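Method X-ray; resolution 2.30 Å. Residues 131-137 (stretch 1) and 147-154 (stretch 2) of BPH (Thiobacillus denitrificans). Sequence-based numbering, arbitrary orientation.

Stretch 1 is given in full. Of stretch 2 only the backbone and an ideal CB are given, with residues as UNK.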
ATOM      1  N   PHE K 131      38.248 -21.942   0.342  1.00 30.70           N
ATOM      2  CA  PHE K 131      37.792 -22.901  -0.652  1.00 31.04           C
ATOM      3  C   PHE K 131      38.826 -23.979  -0.873  1.00 29.94           C
ATOM      4  O   PHE K 131      40.021 -23.736  -0.758  1.00 28.53           O
ATOM      5  CB  PHE K 131      37.441 -22.184  -1.953  1.00 31.33           C
ATOM      6  CG  PHE K 131      36.337 -21.192  -1.792  1.00 32.03           C
ATOM      7  CD1 PHE K 131      35.066 -21.614  -1.436  1.00 31.86           C
ATOM      8  CD2 PHE K 131      36.566 -19.829  -1.973  1.00 33.03           C
ATOM      9  CE1 PHE K 131      34.042 -20.703  -1.259  1.00 32.33           C
ATOM     10  CE2 PHE K 131      35.538 -18.912  -1.807  1.00 32.94           C
ATOM     11  CZ  PHE K 131      34.276 -19.349  -1.447  1.00 32.37           C
ATOM     12  N   SER K 132      38.345 -25.181  -1.172  1.00 29.76           N
ATOM     13  CA  SER K 132      39.211 -26.353  -1.281  1.00 30.19           C
ATOM     14  C   SER K 132      39.640 -26.605  -2.729  1.00 30.95           C
ATOM     15  O   SER K 132      40.664 -27.219  -2.975  1.00 31.76           O
ATOM     16  CB  SER K 132      38.533 -27.590  -0.652  1.00 30.16           C
ATOM     17  OG  SER K 132      37.244 -27.890  -1.210  1.00 30.26           O
ATOM     18  N   LYS K 133      38.869 -26.098  -3.687  1.00 32.39           N
ATOM     19  CA  LYS K 133      39.045 -26.439  -5.098  1.00 32.83           C
ATOM     20  C   LYS K 133      38.864 -25.203  -5.963  1.00 32.18           C
ATOM     21  O   LYS K 133      39.824 -24.679  -6.517  1.00 32.46           O
ATOM     22  CB  LYS K 133      38.029 -27.517  -5.509  1.00 33.47           C
ATOM     23  CG  LYS K 133      38.203 -28.870  -4.836  1.00 34.77           C
ATOM     24  CD  LYS K 133      36.934 -29.691  -5.010  1.00 36.20           C
ATOM     25  CE  LYS K 133      37.118 -31.165  -4.723  1.00 37.32           C
ATOM     26  NZ  LYS K 133      36.916 -31.521  -3.295  1.00 38.17           N
ATOM     27  N   PHE K 134      37.622 -24.734  -6.060  1.00 31.52           N
ATOM     28  CA  PHE K 134      37.309 -23.527  -6.799  1.00 30.63           C
ATOM     29  C   PHE K 134      36.063 -22.846  -6.252  1.00 30.23           C
ATOM     30  O   PHE K 134      35.348 -23.423  -5.440  1.00 29.93           O
ATOM     31  CB  PHE K 134      37.146 -23.833  -8.285  1.00 30.59           C
ATOM     32  CG  PHE K 134      36.057 -24.827  -8.615  1.00 30.34           C
ATOM     33  CD1 PHE K 134      34.747 -24.408  -8.807  1.00 31.13           C
ATOM     34  CD2 PHE K 134      36.355 -26.163  -8.813  1.00 30.59           C
ATOM     35  CE1 PHE K 134      33.743 -25.312  -9.153  1.00 31.21           C
ATOM     36  CE2 PHE K 134      35.368 -27.074  -9.156  1.00 30.65           C
ATOM     37  CZ  PHE K 134      34.059 -26.650  -9.330  1.00 31.23           C
ATOM     38  N   TYR K 135      35.840 -21.600  -6.659  1.00 29.36           N
ATOM     39  CA  TYR K 135      34.542 -20.955  -6.467  1.00 29.56           C
ATOM     40  C   TYR K 135      34.435 -19.733  -7.362  1.00 29.75           C
ATOM     41  O   TYR K 135      35.398 -19.371  -8.042  1.00 30.76           O
ATOM     42  CB  TYR K 135      34.265 -20.600  -4.984  1.00 29.27           C
ATOM     43  CG  TYR K 135      32.783 -20.587  -4.644  1.00 29.02           C
ATOM     44  CD1 TYR K 135      31.979 -21.699  -4.898  1.00 29.25           C
ATOM     45  CD2 TYR K 135      32.180 -19.464  -4.081  1.00 29.17           C
ATOM     46  CE1 TYR K 135      30.623 -21.683  -4.621  1.00 29.40           C
ATOM     47  CE2 TYR K 135      30.825 -19.439  -3.795  1.00 28.94           C
ATOM     48  CZ  TYR K 135      30.055 -20.549  -4.065  1.00 29.41           C
ATOM     49  OH  TYR K 135      28.720 -20.536  -3.763  1.00 29.78           O
ATOM     50  N   ALA K 136      33.245 -19.134  -7.395  1.00 30.24           N
ATOM     51  CA  ALA K 136      32.954 -17.970  -8.244  1.00 29.39           C
ATOM     52  C   ALA K 136      31.905 -17.083  -7.588  1.00 28.60           C
ATOM     53  O   ALA K 136      31.044 -17.582  -6.880  1.00 29.05           O
ATOM     54  CB  ALA K 136      32.454 -18.429  -9.605  1.00 29.23           C
ATOM     55  N   TYR K 137      31.992 -15.776  -7.827  1.00 27.86           N
ATOM     56  CA  TYR K 137      30.996 -14.799  -7.359  1.00 26.75           C
ATOM     57  C   TYR K 137      30.648 -13.885  -8.511  1.00 25.34           C
ATOM     58  O   TYR K 137      31.297 -13.910  -9.570  1.00 24.25           O
ATOM     59  CB  TYR K 137      31.534 -13.938  -6.211  1.00 27.25           C
ATOM     60  CG  TYR K 137      31.460 -14.534  -4.814  1.00 27.66           C
ATOM     61  CD1 TYR K 137      30.305 -15.165  -4.352  1.00 27.77           C
ATOM     62  CD2 TYR K 137      32.557 -14.421  -3.931  1.00 27.97           C
ATOM     63  CE1 TYR K 137      30.243 -15.693  -3.070  1.00 28.39           C
ATOM     64  CE2 TYR K 137      32.510 -14.953  -2.652  1.00 28.06           C
ATOM     65  CZ  TYR K 137      31.357 -15.587  -2.227  1.00 29.02           C
ATOM     66  OH  TYR K 137      31.314 -16.108  -0.954  1.00 30.43           O
ATOM     67  N   UNK K 147      30.801 -24.643 -15.378  1.00 28.93           N
ATOM     68  CA  UNK K 147      31.928 -24.802 -16.285  1.00 29.57           C
ATOM     69  C   UNK K 147      33.165 -25.355 -15.551  1.00 29.95           C
ATOM     70  O   UNK K 147      33.803 -26.306 -16.023  1.00 30.58           O
ATOM     71  CB  UNK K 147      32.258 -23.462 -16.946  1.00 29.57           C
ATOM     72  N   UNK K 148      33.494 -24.790 -14.397  1.00 29.32           N
ATOM     73  CA  UNK K 148      34.659 -25.289 -13.646  1.00 29.80           C
ATOM     74  C   UNK K 148      34.417 -26.678 -13.064  1.00 30.34           C
ATOM     75  O   UNK K 148      35.342 -27.479 -12.957  1.00 31.05           O
ATOM     76  CB  UNK K 148      35.014 -24.318 -12.518  1.00 29.80           C
ATOM     77  N   UNK K 149      33.173 -26.979 -12.722  1.00 31.08           N
ATOM     78  CA  UNK K 149      32.826 -28.323 -12.296  1.00 31.66           C
ATOM     79  C   UNK K 149      33.209 -29.327 -13.375  1.00 31.75           C
ATOM     80  O   UNK K 149      33.748 -30.384 -13.068  1.00 31.63           O
ATOM     81  CB  UNK K 149      31.333 -28.420 -11.975  1.00 31.66           C
ATOM     82  N   UNK K 150      32.943 -28.980 -14.630  1.00 31.72           N
ATOM     83  CA  UNK K 150      33.222 -29.854 -15.764  1.00 32.18           C
ATOM     84  C   UNK K 150      34.699 -29.970 -16.113  1.00 33.15           C
ATOM     85  O   UNK K 150      35.127 -31.001 -16.606  1.00 34.58           O
ATOM     86  CB  UNK K 150      32.457 -29.353 -16.991  1.00 32.18           C
ATOM     87  N   UNK K 151      35.471 -28.917 -15.877  1.00 33.28           N
ATOM     88  CA  UNK K 151      36.852 -28.839 -16.352  1.00 33.76           C
ATOM     89  C   UNK K 151      37.915 -28.982 -15.261  1.00 33.84           C
ATOM     90  O   UNK K 151      39.107 -29.036 -15.562  1.00 33.71           O
ATOM     91  CB  UNK K 151      37.058 -27.504 -17.070  1.00 33.76           C
ATOM     92  N   UNK K 152      37.501 -29.030 -14.004  1.00 33.88           N
ATOM     93  CA  UNK K 152      38.461 -28.991 -12.907  1.00 34.88           C
ATOM     94  C   UNK K 152      39.444 -30.151 -12.969  1.00 37.26           C
ATOM     95  O   UNK K 152      40.643 -29.984 -12.737  1.00 38.04           O
ATOM     96  CB  UNK K 152      37.727 -29.005 -11.565  1.00 34.88           C
ATOM     97  N   UNK K 153      38.933 -31.326 -13.307  1.00 39.19           N
ATOM     98  CA  UNK K 153      39.751 -32.514 -13.335  1.00 41.97           C
ATOM     99  C   UNK K 153      40.220 -32.884 -14.733  1.00 41.25           C
ATOM    100  O   UNK K 153      40.746 -33.962 -14.918  1.00 44.69           O
ATOM    101  CB  UNK K 153      38.976 -33.684 -12.724  1.00 41.97           C
ATOM    102  N   UNK K 154      40.064 -32.003 -15.711  1.00 39.50           N
ATOM    103  CA  UNK K 154      40.656 -32.243 -17.019  1.00 39.82           C
ATOM    104  C   UNK K 154      42.161 -32.079 -16.883  1.00 39.93           C
ATOM    105  O   UNK K 154      42.625 -31.044 -16.439  1.00 38.78           O
ATOM    106  CB  UNK K 154      40.086 -31.296 -18.077  1.00 39.82           C
TER

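Stretch 2 starts as a helix lying nearly antiparallel to strand 134-137, with an angle of 164° between the two directions and 9.4 Å between the axes at closest approach. What stretch 1 offers is mainly the ring of Phe134, whose CA-to-CB bond points toward stretch 2, with the methyl of Ala136 farther along the strand and the long chain of Lys133 before it.

At position 147, phi/psi of -65/-47 is helical and CA-to-CB points sideways, with nothing of stretch 1 within 5.5 Å of the ideal CB. The contact sets no demand here, and any helix-compatible residue would suit. It is Ala147, whose carbonyl O takes weak hydrogen bonds from the N atoms of 150 and 151.

At position 148 CA-to-CB points toward the strand, and of the ideal CBs this one comes closest to stretch 1, 3.7 Å from Phe134 CD1, above the ring. Stretch 1 offers no opposite charge here, mostly ring and methyl; a flexible apolar chain such as Met or Leu could cover the ring and continue toward the methyl of Ala136. The residue is Met148, with chi angles m, t, m. Its CB lies over one face of the Phe134 ring, 3.9 Å from the centroid and 16° off the normal, a CH-pi contact. The chain then runs along the strand, so that Met148 CE comes 3.7 Å from Phe134 CD1, 4.0 Å from Ala136 CB and 3.7 Å from Tyr135 O. One unbranched chain thus touches three successive strand residues.

Position 149 has a sideways CB, the ideal atom 4.2 Å from Phe134 CZ. The first carbon can graze the ring while the rest leaves, so many residues would do. Tyr149, with chi1 t, leads its ring away; its backbone N approaches Phe134 CZ to 3.5 Å.

At 150, CB points away into space that stretch 1 leaves empty, and the choice is free: Ala150. At 151 the ideal CB has nothing of stretch 1 within 5.5 Å, so small or polar residues would do equally well. It is Ala151, which opens a type I turn closed by the 3.1 Å hydrogen bond from the N of 154 to Ala151 O.

Position 152 again points toward stretch 1, with the ideal CB 3.9 Å from Phe134 CE2 and Lys133 beyond. An aromatic or a long apolar chain would fill this approach. Tyr152, chi1 t, brings CD1 to 3.8 Å from Phe134 CD2. The ring planes meet obliquely at 55°, centroids 5.4 Å apart, and the ring is long enough to bring Tyr152 OH to 3.6 Å from Lys133 CA. That hydroxyl finds its hydrogen bond elsewhere in the structure.

At 153, CB is sideways and has no neighbour in stretch 1; only a long chain could return toward Lys133, and shorter residues would leave stretch 1 alone. Arg153 does return, its NH2 3.4 Å from Lys133 CE at the guanidinium edge and 4.3 Å from Lys133 NZ. These like charges give no salt bridge; Lys133 NZ is hydrogen-bonded elsewhere.

Position 154 is out of reach and undemanding: Ala154 completes the turn.

Stretch 2 (147-154) AMYAAYRA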
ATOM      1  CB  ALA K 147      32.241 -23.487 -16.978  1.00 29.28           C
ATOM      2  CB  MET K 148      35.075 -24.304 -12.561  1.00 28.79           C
ATOM      3  CG  MET K 148      35.570 -23.014 -13.176  1.00 28.69           C
ATOM      4  SD  MET K 148      36.187 -21.780 -12.046  1.00 27.92           S
ATOM      5  CE  MET K 148      34.715 -21.442 -11.075  1.00 27.61           C
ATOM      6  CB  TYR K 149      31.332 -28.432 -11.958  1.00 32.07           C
ATOM      7  CG  TYR K 149      30.859 -29.853 -11.720  1.00 32.42           C
ATOM      8  CD1 TYR K 149      31.074 -30.486 -10.507  1.00 32.43           C
ATOM      9  CD2 TYR K 149      30.219 -30.568 -12.728  1.00 33.14           C
ATOM     10  CE1 TYR K 149      30.655 -31.786 -10.293  1.00 32.96           C
ATOM     11  CE2 TYR K 149      29.801 -31.867 -12.524  1.00 33.45           C
ATOM     12  CZ  TYR K 149      30.013 -32.464 -11.311  1.00 33.37           C
ATOM     13  OH  TYR K 149      29.591 -33.751 -11.124  1.00 34.33           O
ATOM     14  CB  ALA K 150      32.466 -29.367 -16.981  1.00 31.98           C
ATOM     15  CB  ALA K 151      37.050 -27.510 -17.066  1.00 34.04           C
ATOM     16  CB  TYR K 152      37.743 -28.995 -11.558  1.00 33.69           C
ATOM     17  CG  TYR K 152      38.686 -28.841 -10.394  1.00 33.07           C
ATOM     18  CD1 TYR K 152      39.473 -27.701 -10.258  1.00 33.28           C
ATOM     19  CD2 TYR K 152      38.786 -29.825  -9.431  1.00 32.97           C
ATOM     20  CE1 TYR K 152      40.340 -27.551  -9.186  1.00 33.62           C
ATOM     21  CE2 TYR K 152      39.652 -29.699  -8.367  1.00 33.51           C
ATOM     22  CZ  TYR K 152      40.429 -28.564  -8.242  1.00 33.64           C
ATOM     23  OH  TYR K 152      41.268 -28.456  -7.158  1.00 33.15           O
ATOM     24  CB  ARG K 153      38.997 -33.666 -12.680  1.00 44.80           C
ATOM     25  CG  ARG K 153      38.577 -33.326 -11.261  1.00 48.13           C
ATOM     26  CD  ARG K 153      37.913 -34.480 -10.530  1.00 52.41           C
ATOM     27  NE  ARG K 153      38.184 -34.407  -9.087  1.00 56.96           N
ATOM     28  CZ  ARG K 153      37.531 -33.639  -8.210  1.00 58.87           C
ATOM     29  NH1 ARG K 153      36.531 -32.842  -8.594  1.00 60.52           N
ATOM     30  NH2 ARG K 153      37.881 -33.675  -6.927  1.00 58.92           N
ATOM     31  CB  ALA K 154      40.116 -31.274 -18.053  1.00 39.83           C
TER
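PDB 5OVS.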